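Local coordinates for hypothetical zinc-type alcohol dehydrogenase-like protein in PRE5-FET4 intergenic region (Saccharomyces cerevisiae, PDB 1PIW), which reduces a broad range of aromatic and aliphatic aldehydes to alcohols with NADPH, as a zinc-containing medium-chain alcohol dehydrogenase, at residues E5-I10 and T24-K29; D33-I38 and Y138-E143. One frame throughout, in Å; residues are numbered along the deposited sequence.

How the interactions relate
Starting from the N terminus, interaction 1 closes first. It pairs 5-10 with 24-29 and shuts a short hairpin loop of 13 residues. The chain then leads directly into strand 35-45, where interaction 2 begins. That contact reaches forward to 138-143 and closes a loop of 99 residues, which carries H68 of the catalytic zinc site and the four cysteines of the second zinc. The two contacts follow in series, neither nested nor crossed. They still touch in space. K29 NZ forms a salt bridge with D35 OD2, and the F7 ring packs on Y138. The N-terminal hairpin is thereby tied to the mixed sheet of the GroES-like domain.

Interaction 1: E5-I10 and T24-K29; sequences EKFEGI and TKYDPK
F7, E8 and G9 pair with Y26, K25 and T24 in an antiparallel beta hairpin at the protein surface. Strand 7-12 is the middle strand of a three-stranded sheet, and strand 22-26 lies at one edge. F7–Y26 and G9–T24 are hydrogen-bonded pairs, each with two backbone bonds. F7 N gives to Y26 O at 2.8 Å, and G9 N gives to T24 O at 2.7 Å. E8–K25 between them is a non-hydrogen-bonded pair.

F7, Y26 and P28 make the apolar part. Y26 CG sits between its backbone N and carbonyl carbon (chi1 60°). F7 CB lies over the face of the Y26 ring, 3.6 Å from Y26 CZ. F7 O also lies over a face of that ring, offset toward the rim. The F7 ring in turn takes P28 over its centre, with P28 CG 3.7 Å from the ring centroid. R140 of strand 138-142 also packs on F7.

The E8 and K25 side chains share the other face of the hairpin. K25 NZ makes a salt bridge to E8 OE2 at 3.2 Å, approaching from above the carboxylate plane. Beyond the strand ends, the K6 chain turns at chi2 (76°), which places CD near D27 OD2. K6 NZ then meets D27 OD2 at 2.6 Å in a second salt bridge, again from above the carboxylate plane.

Interaction 2: D33-I38 and Y138-E143; sequences DHDIDI and YVRVHE
R140 reaches across to D37 with nearly its whole side chain. R140 CB lies 3.5 Å from D37 OD1. CG is anti to the backbone N (chi1 176°) and also stays near D37 OD1, with D35 CB on its flank. CD passes the same oxygen. The chain then bends at chi3 (-61°), which sets NE. R140 NE donates to D37 OD1 at 2.7 Å, and R140 NH2 donates to D37 OD2 at 2.5 Å. Both bonds are nearly straight and use the syn lone pairs. The two flat groups are close to coplanar, 8° apart, in a side-on bidentate salt bridge. It fixes the rotation of both groups. At the tip, NH1 turns to K29 O, while D37 OD2 also has a weak hydrogen bond with Y3 OH.

The backbones beneath are antiparallel strands of the mixed sheet in the GroES-like domain of zinc alcohol dehydrogenases. I36–V141 and I38–V139 are the hydrogen-bonded pairs. V141 N gives to I36 O at 2.9 Å, while D37–R140 and D35–H142 are non-hydrogen-bonded pairs. I38 and V139 lie side by side on the face away from the salt bridge, with I38 CB 3.7 Å from V139 CG1.

Past the end of strand 138-142, E143 N donates to H34 O at 2.9 Å. E143 OE2 is held by S81, S83 and the backbone N of N82. The I36 side chain lies across that of E143, with I36 CG1 near E143 CB. H34 CB sits over the centre of the H142 ring, 3.8 Å from its centroid. The imidazole planes are close to parallel, but the rings are so offset that they hardly overlap, and H142 ND1 accepts a hydrogen bond from the backbone N of H144.

Interaction 1: E5-I10 and T24-K29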
ATOM      1  N   GLU A   5      25.058   8.407 -39.696  1.00 70.10           N
ATOM      2  CA  GLU A   5      25.087   9.775 -39.191  1.00 69.13           C
ATOM      3  C   GLU A   5      23.768  10.476 -38.895  1.00 67.14           C
ATOM      4  O   GLU A   5      23.737  11.423 -38.103  1.00 66.65           O
ATOM      5  CB  GLU A   5      25.932  10.646 -40.131  1.00 70.79           C
ATOM      6  CG  GLU A   5      27.422  10.288 -40.135  1.00 72.65           C
ATOM      7  CD  GLU A   5      27.914   9.815 -41.489  1.00 73.95           C
ATOM      8  OE1 GLU A   5      27.313   8.873 -42.050  1.00 74.49           O
ATOM      9  OE2 GLU A   5      28.905  10.381 -41.996  1.00 74.69           O
ATOM     10  N   LYS A   6      22.685  10.030 -39.525  1.00 64.95           N
ATOM     11  CA  LYS A   6      21.380  10.648 -39.307  1.00 62.27           C
ATOM     12  C   LYS A   6      20.275   9.616 -39.180  1.00 61.71           C
ATOM     13  O   LYS A   6      20.283   8.600 -39.871  1.00 62.22           O
ATOM     14  CB  LYS A   6      21.026  11.590 -40.460  1.00 59.90           C
ATOM     15  CG  LYS A   6      20.986  13.067 -40.106  1.00 57.54           C
ATOM     16  CD  LYS A   6      22.381  13.645 -39.963  1.00 57.00           C
ATOM     17  CE  LYS A   6      22.383  15.173 -39.946  1.00 55.70           C
ATOM     18  NZ  LYS A   6      21.836  15.765 -38.693  1.00 54.58           N
ATOM     19  N   PHE A   7      19.327   9.883 -38.288  1.00 60.90           N
ATOM     20  CA  PHE A   7      18.176   9.002 -38.088  1.00 59.08           C
ATOM     21  C   PHE A   7      16.970   9.768 -38.610  1.00 57.71           C
ATOM     22  O   PHE A   7      16.935  10.997 -38.533  1.00 57.17           O
ATOM     23  CB  PHE A   7      17.953   8.702 -36.598  1.00 58.06           C
ATOM     24  CG  PHE A   7      18.795   7.583 -36.051  1.00 55.57           C
ATOM     25  CD1 PHE A   7      18.766   7.290 -34.697  1.00 54.58           C
ATOM     26  CD2 PHE A   7      19.605   6.821 -36.877  1.00 55.91           C
ATOM     27  CE1 PHE A   7      19.527   6.262 -34.170  1.00 54.69           C
ATOM     28  CE2 PHE A   7      20.371   5.788 -36.357  1.00 56.19           C
ATOM     29  CZ  PHE A   7      20.330   5.509 -34.999  1.00 56.10           C
ATOM     30  N   GLU A   8      15.987   9.060 -39.149  1.00 56.08           N
ATOM     31  CA  GLU A   8      14.802   9.737 -39.642  1.00 54.72           C
ATOM     32  C   GLU A   8      13.596   9.256 -38.860  1.00 54.15           C
ATOM     33  O   GLU A   8      13.589   8.136 -38.360  1.00 54.55           O
ATOM     34  CB  GLU A   8      14.605   9.470 -41.128  1.00 54.89           C
ATOM     35  CG  GLU A   8      13.537  10.350 -41.732  1.00 56.89           C
ATOM     36  CD  GLU A   8      13.434  10.207 -43.231  1.00 57.55           C
ATOM     37  OE1 GLU A   8      13.269   9.068 -43.720  1.00 57.92           O
ATOM     38  OE2 GLU A   8      13.513  11.242 -43.917  1.00 57.93           O
ATOM     39  N   GLY A   9      12.581  10.105 -38.734  1.00 53.11           N
ATOM     40  CA  GLY A   9      11.399   9.703 -37.997  1.00 51.70           C
ATOM     41  C   GLY A   9      10.231  10.669 -38.034  1.00 50.18           C
ATOM     42  O   GLY A   9      10.377  11.824 -38.416  1.00 50.71           O
ATOM     43  N   ILE A  10       9.060  10.184 -37.640  1.00 48.34           N
ATOM     44  CA  ILE A  10       7.863  11.003 -37.605  1.00 46.22           C
ATOM     45  C   ILE A  10       7.897  11.729 -36.267  1.00 46.18           C
ATOM     46  O   ILE A  10       7.522  11.166 -35.241  1.00 45.16           O
ATOM     47  CB  ILE A  10       6.624  10.125 -37.682  1.00 45.19           C
ATOM     48  CG1 ILE A  10       6.839   9.039 -38.735  1.00 43.08           C
ATOM     49  CG2 ILE A  10       5.414  10.967 -38.024  1.00 45.68           C
ATOM     50  CD1 ILE A  10       7.225   9.575 -40.083  1.00 42.42           C
ATOM     51  N   THR A  24      11.132  13.688 -40.166  1.00 41.03           N
ATOM     52  CA  THR A  24      12.309  14.474 -39.876  1.00 41.61           C
ATOM     53  C   THR A  24      13.578  13.675 -39.692  1.00 44.14           C
ATOM     54  O   THR A  24      13.553  12.558 -39.189  1.00 46.42           O
ATOM     55  CB  THR A  24      12.084  15.238 -38.601  1.00 40.28           C
ATOM     56  OG1 THR A  24      10.921  16.048 -38.751  1.00 39.27           O
ATOM     57  CG2 THR A  24      13.288  16.093 -38.265  1.00 43.06           C
ATOM     58  N   LYS A  25      14.695  14.266 -40.100  1.00 45.86           N
ATOM     59  CA  LYS A  25      15.995  13.639 -39.937  1.00 46.89           C
ATOM     60  C   LYS A  25      16.583  14.314 -38.702  1.00 47.72           C
ATOM     61  O   LYS A  25      16.357  15.504 -38.472  1.00 47.01           O
ATOM     62  CB  LYS A  25      16.875  13.890 -41.167  1.00 47.45           C
ATOM     63  CG  LYS A  25      16.668  12.897 -42.322  1.00 49.20           C
ATOM     64  CD  LYS A  25      17.348  13.385 -43.608  1.00 51.82           C
ATOM     65  CE  LYS A  25      17.643  12.257 -44.613  1.00 53.80           C
ATOM     66  NZ  LYS A  25      16.443  11.542 -45.133  1.00 54.05           N
ATOM     67  N   TYR A  26      17.305  13.553 -37.888  1.00 48.96           N
ATOM     68  CA  TYR A  26      17.907  14.106 -36.676  1.00 49.61           C
ATOM     69  C   TYR A  26      19.157  13.317 -36.246  1.00 50.17           C
ATOM     70  O   TYR A  26      19.300  12.122 -36.536  1.00 50.78           O
ATOM     71  CB  TYR A  26      16.858  14.153 -35.544  1.00 48.77           C
ATOM     72  CG  TYR A  26      16.286  12.810 -35.164  1.00 47.81           C
ATOM     73  CD1 TYR A  26      16.918  12.012 -34.208  1.00 48.37           C
ATOM     74  CD2 TYR A  26      15.166  12.297 -35.819  1.00 47.68           C
ATOM     75  CE1 TYR A  26      16.456  10.740 -33.917  1.00 48.11           C
ATOM     76  CE2 TYR A  26      14.693  11.011 -35.539  1.00 47.71           C
ATOM     77  CZ  TYR A  26      15.348  10.240 -34.588  1.00 47.96           C
ATOM     78  OH  TYR A  26      14.929   8.961 -34.318  1.00 47.96           O
ATOM     79  N   ASP A  27      20.074  14.004 -35.578  1.00 49.10           N
ATOM     80  CA  ASP A  27      21.302  13.372 -35.117  1.00 48.60           C
ATOM     81  C   ASP A  27      21.027  12.267 -34.099  1.00 47.13           C
ATOM     82  O   ASP A  27      20.256  12.458 -33.156  1.00 47.54           O
ATOM     83  CB  ASP A  27      22.211  14.428 -34.492  1.00 50.04           C
ATOM     84  CG  ASP A  27      22.940  15.259 -35.528  1.00 51.06           C
ATOM     85  OD1 ASP A  27      23.314  16.407 -35.207  1.00 51.16           O
ATOM     86  OD2 ASP A  27      23.152  14.758 -36.654  1.00 51.39           O
ATOM     87  N   PRO A  28      21.646  11.090 -34.278  1.00 44.84           N
ATOM     88  CA  PRO A  28      21.419  10.001 -33.323  1.00 43.75           C
ATOM     89  C   PRO A  28      22.133  10.413 -32.052  1.00 43.29           C
ATOM     90  O   PRO A  28      22.867  11.403 -32.050  1.00 45.53           O
ATOM     91  CB  PRO A  28      22.114   8.803 -33.972  1.00 42.14           C
ATOM     92  CG  PRO A  28      22.215   9.176 -35.406  1.00 43.38           C
ATOM     93  CD  PRO A  28      22.513  10.647 -35.375  1.00 43.29           C
ATOM     94  N   LYS A  29      21.935   9.684 -30.967  1.00 40.89           N
ATOM     95  CA  LYS A  29      22.650  10.046 -29.758  1.00 38.54           C
ATOM     96  C   LYS A  29      24.087   9.549 -29.927  1.00 37.75           C
ATOM     97  O   LYS A  29      24.367   8.680 -30.758  1.00 35.90           O
ATOM     98  CB  LYS A  29      22.019   9.387 -28.530  1.00 37.39           C
ATOM     99  CG  LYS A  29      22.415   7.936 -28.301  1.00 35.83           C
ATOM    100  CD  LYS A  29      21.870   7.436 -26.982  1.00 37.12           C
ATOM    101  CE  LYS A  29      22.539   6.158 -26.526  1.00 36.94           C
ATOM    102  NZ  LYS A  29      23.897   6.421 -25.995  1.00 39.88           N
TER

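Interaction 2: D33-I38 and Y138-E143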
ATOM      1  N   ASP A  33      29.899   2.495 -25.672  1.00 50.61           N
ATOM      2  CA  ASP A  33      30.447   1.148 -25.534  1.00 52.17           C
ATOM      3  C   ASP A  33      29.493  -0.041 -25.460  1.00 51.41           C
ATOM      4  O   ASP A  33      29.831  -1.127 -25.934  1.00 50.08           O
ATOM      5  CB  ASP A  33      31.401   1.145 -24.345  1.00 55.14           C
ATOM      6  CG  ASP A  33      32.550   2.128 -24.528  1.00 58.56           C
ATOM      7  OD1 ASP A  33      33.097   2.613 -23.510  1.00 62.46           O
ATOM      8  OD2 ASP A  33      32.913   2.414 -25.694  1.00 57.97           O
ATOM      9  N   HIS A  34      28.310   0.160 -24.880  1.00 51.63           N
ATOM     10  CA  HIS A  34      27.320  -0.911 -24.755  1.00 51.00           C
ATOM     11  C   HIS A  34      26.072  -0.660 -25.604  1.00 49.98           C
ATOM     12  O   HIS A  34      25.244  -1.557 -25.770  1.00 50.45           O
ATOM     13  CB  HIS A  34      26.906  -1.080 -23.290  1.00 52.05           C
ATOM     14  CG  HIS A  34      28.041  -1.420 -22.377  1.00 54.30           C
ATOM     15  ND1 HIS A  34      28.561  -2.693 -22.276  1.00 55.37           N
ATOM     16  CD2 HIS A  34      28.775  -0.646 -21.540  1.00 55.10           C
ATOM     17  CE1 HIS A  34      29.567  -2.688 -21.417  1.00 55.89           C
ATOM     18  NE2 HIS A  34      29.718  -1.459 -20.957  1.00 55.86           N
ATOM     19  N   ASP A  35      25.923   0.547 -26.139  1.00 47.69           N
ATOM     20  CA  ASP A  35      24.753   0.838 -26.951  1.00 46.68           C
ATOM     21  C   ASP A  35      24.638  -0.138 -28.119  1.00 46.66           C
ATOM     22  O   ASP A  35      25.616  -0.753 -28.535  1.00 46.94           O
ATOM     23  CB  ASP A  35      24.795   2.268 -27.498  1.00 46.51           C
ATOM     24  CG  ASP A  35      24.845   3.317 -26.405  1.00 47.80           C
ATOM     25  OD1 ASP A  35      24.279   3.085 -25.313  1.00 50.89           O
ATOM     26  OD2 ASP A  35      25.433   4.390 -26.647  1.00 45.53           O
ATOM     27  N   ILE A  36      23.425  -0.266 -28.638  1.00 46.86           N
ATOM     28  CA  ILE A  36      23.123  -1.142 -29.763  1.00 46.11           C
ATOM     29  C   ILE A  36      22.205  -0.394 -30.719  1.00 46.53           C
ATOM     30  O   ILE A  36      21.345   0.366 -30.289  1.00 47.77           O
ATOM     31  CB  ILE A  36      22.399  -2.415 -29.289  1.00 44.85           C
ATOM     32  CG1 ILE A  36      23.389  -3.319 -28.569  1.00 44.51           C
ATOM     33  CG2 ILE A  36      21.745  -3.129 -30.460  1.00 42.77           C
ATOM     34  CD1 ILE A  36      22.780  -4.599 -28.092  1.00 45.95           C
ATOM     35  N   ASP A  37      22.394  -0.591 -32.014  1.00 46.33           N
ATOM     36  CA  ASP A  37      21.540   0.068 -32.980  1.00 46.25           C
ATOM     37  C   ASP A  37      20.530  -0.916 -33.529  1.00 47.22           C
ATOM     38  O   ASP A  37      20.874  -2.009 -33.987  1.00 48.47           O
ATOM     39  CB  ASP A  37      22.364   0.695 -34.101  1.00 44.59           C
ATOM     40  CG  ASP A  37      22.759   2.117 -33.782  1.00 45.30           C
ATOM     41  OD1 ASP A  37      22.735   2.469 -32.588  1.00 45.56           O
ATOM     42  OD2 ASP A  37      23.093   2.885 -34.702  1.00 45.54           O
ATOM     43  N   ILE A  38      19.270  -0.512 -33.461  1.00 47.04           N
ATOM     44  CA  ILE A  38      18.174  -1.333 -33.926  1.00 45.68           C
ATOM     45  C   ILE A  38      17.417  -0.663 -35.067  1.00 45.65           C
ATOM     46  O   ILE A  38      17.055   0.514 -34.994  1.00 43.23           O
ATOM     47  CB  ILE A  38      17.205  -1.623 -32.757  1.00 44.90           C
ATOM     48  CG1 ILE A  38      17.949  -2.402 -31.673  1.00 42.99           C
ATOM     49  CG2 ILE A  38      15.993  -2.394 -33.250  1.00 43.56           C
ATOM     50  CD1 ILE A  38      17.420  -2.187 -30.299  1.00 43.18           C
ATOM     51  N   TYR A 138      15.428   3.950 -36.871  1.00 40.38           N
ATOM     52  CA  TYR A 138      16.446   3.372 -35.998  1.00 40.77           C
ATOM     53  C   TYR A 138      16.372   3.922 -34.581  1.00 39.73           C
ATOM     54  O   TYR A 138      15.958   5.058 -34.353  1.00 39.61           O
ATOM     55  CB  TYR A 138      17.860   3.656 -36.520  1.00 43.06           C
ATOM     56  CG  TYR A 138      18.173   3.087 -37.871  1.00 45.71           C
ATOM     57  CD1 TYR A 138      18.105   3.877 -39.005  1.00 46.80           C
ATOM     58  CD2 TYR A 138      18.523   1.749 -38.020  1.00 48.75           C
ATOM     59  CE1 TYR A 138      18.374   3.356 -40.263  1.00 49.31           C
ATOM     60  CE2 TYR A 138      18.796   1.212 -39.278  1.00 50.68           C
ATOM     61  CZ  TYR A 138      18.716   2.024 -40.397  1.00 50.67           C
ATOM     62  OH  TYR A 138      18.950   1.505 -41.654  1.00 51.86           O
ATOM     63  N   VAL A 139      16.793   3.104 -33.627  1.00 38.49           N
ATOM     64  CA  VAL A 139      16.824   3.522 -32.240  1.00 37.74           C
ATOM     65  C   VAL A 139      18.169   3.050 -31.711  1.00 37.00           C
ATOM     66  O   VAL A 139      18.630   1.967 -32.059  1.00 35.02           O
ATOM     67  CB  VAL A 139      15.668   2.904 -31.423  1.00 36.83           C
ATOM     68  CG1 VAL A 139      15.903   1.425 -31.212  1.00 39.33           C
ATOM     69  CG2 VAL A 139      15.535   3.618 -30.102  1.00 35.11           C
ATOM     70  N   ARG A 140      18.807   3.888 -30.904  1.00 37.46           N
ATOM     71  CA  ARG A 140      20.109   3.584 -30.326  1.00 38.36           C
ATOM     72  C   ARG A 140      19.904   3.366 -28.845  1.00 38.18           C
ATOM     73  O   ARG A 140      19.587   4.308 -28.117  1.00 38.63           O
ATOM     74  CB  ARG A 140      21.055   4.755 -30.563  1.00 39.97           C
ATOM     75  CG  ARG A 140      22.421   4.607 -29.936  1.00 43.09           C
ATOM     76  CD  ARG A 140      23.440   5.421 -30.715  1.00 42.64           C
ATOM     77  NE  ARG A 140      23.515   4.954 -32.090  1.00 42.64           N
ATOM     78  CZ  ARG A 140      24.033   5.658 -33.084  1.00 44.16           C
ATOM     79  NH1 ARG A 140      24.516   6.869 -32.848  1.00 45.32           N
ATOM     80  NH2 ARG A 140      24.076   5.149 -34.304  1.00 43.93           N
ATOM     81  N   VAL A 141      20.096   2.124 -28.405  1.00 37.92           N
ATOM     82  CA  VAL A 141      19.866   1.761 -27.013  1.00 38.61           C
ATOM     83  C   VAL A 141      20.918   0.865 -26.377  1.00 39.48           C
ATOM     84  O   VAL A 141      21.368  -0.103 -26.986  1.00 40.22           O
ATOM     85  CB  VAL A 141      18.517   1.039 -26.881  1.00 37.96           C
ATOM     86  CG1 VAL A 141      18.158   0.850 -25.426  1.00 36.98           C
ATOM     87  CG2 VAL A 141      17.455   1.813 -27.609  1.00 38.37           C
ATOM     88  N   HIS A 142      21.288   1.190 -25.141  1.00 40.05           N
ATOM     89  CA  HIS A 142      22.256   0.411 -24.366  1.00 40.68           C
ATOM     90  C   HIS A 142      21.724  -1.033 -24.333  1.00 40.68           C
ATOM     91  O   HIS A 142      20.552  -1.259 -24.021  1.00 41.22           O
ATOM     92  CB  HIS A 142      22.334   1.012 -22.961  1.00 41.90           C
ATOM     93  CG  HIS A 142      23.235   0.283 -22.018  1.00 42.99           C
ATOM     94  ND1 HIS A 142      23.139  -1.071 -21.791  1.00 44.74           N
ATOM     95  CD2 HIS A 142      24.191   0.738 -21.171  1.00 45.35           C
ATOM     96  CE1 HIS A 142      23.995  -1.419 -20.843  1.00 45.95           C
ATOM     97  NE2 HIS A 142      24.645  -0.340 -20.449  1.00 44.69           N
ATOM     98  N   GLU A 143      22.580  -1.999 -24.663  1.00 40.01           N
ATOM     99  CA  GLU A 143      22.185  -3.412 -24.722  1.00 38.14           C
ATOM    100  C   GLU A 143      21.432  -3.972 -23.532  1.00 36.69           C
ATOM    101  O   GLU A 143      20.607  -4.864 -23.692  1.00 36.54           O
ATOM    102  CB  GLU A 143      23.398  -4.292 -24.956  1.00 38.19           C
ATOM    103  CG  GLU A 143      24.344  -4.316 -23.790  1.00 42.63           C
ATOM    104  CD  GLU A 143      25.492  -5.275 -24.003  1.00 46.47           C
ATOM    105  OE1 GLU A 143      26.363  -5.358 -23.114  1.00 47.98           O
ATOM    106  OE2 GLU A 143      25.526  -5.948 -25.060  1.00 48.54           O
TER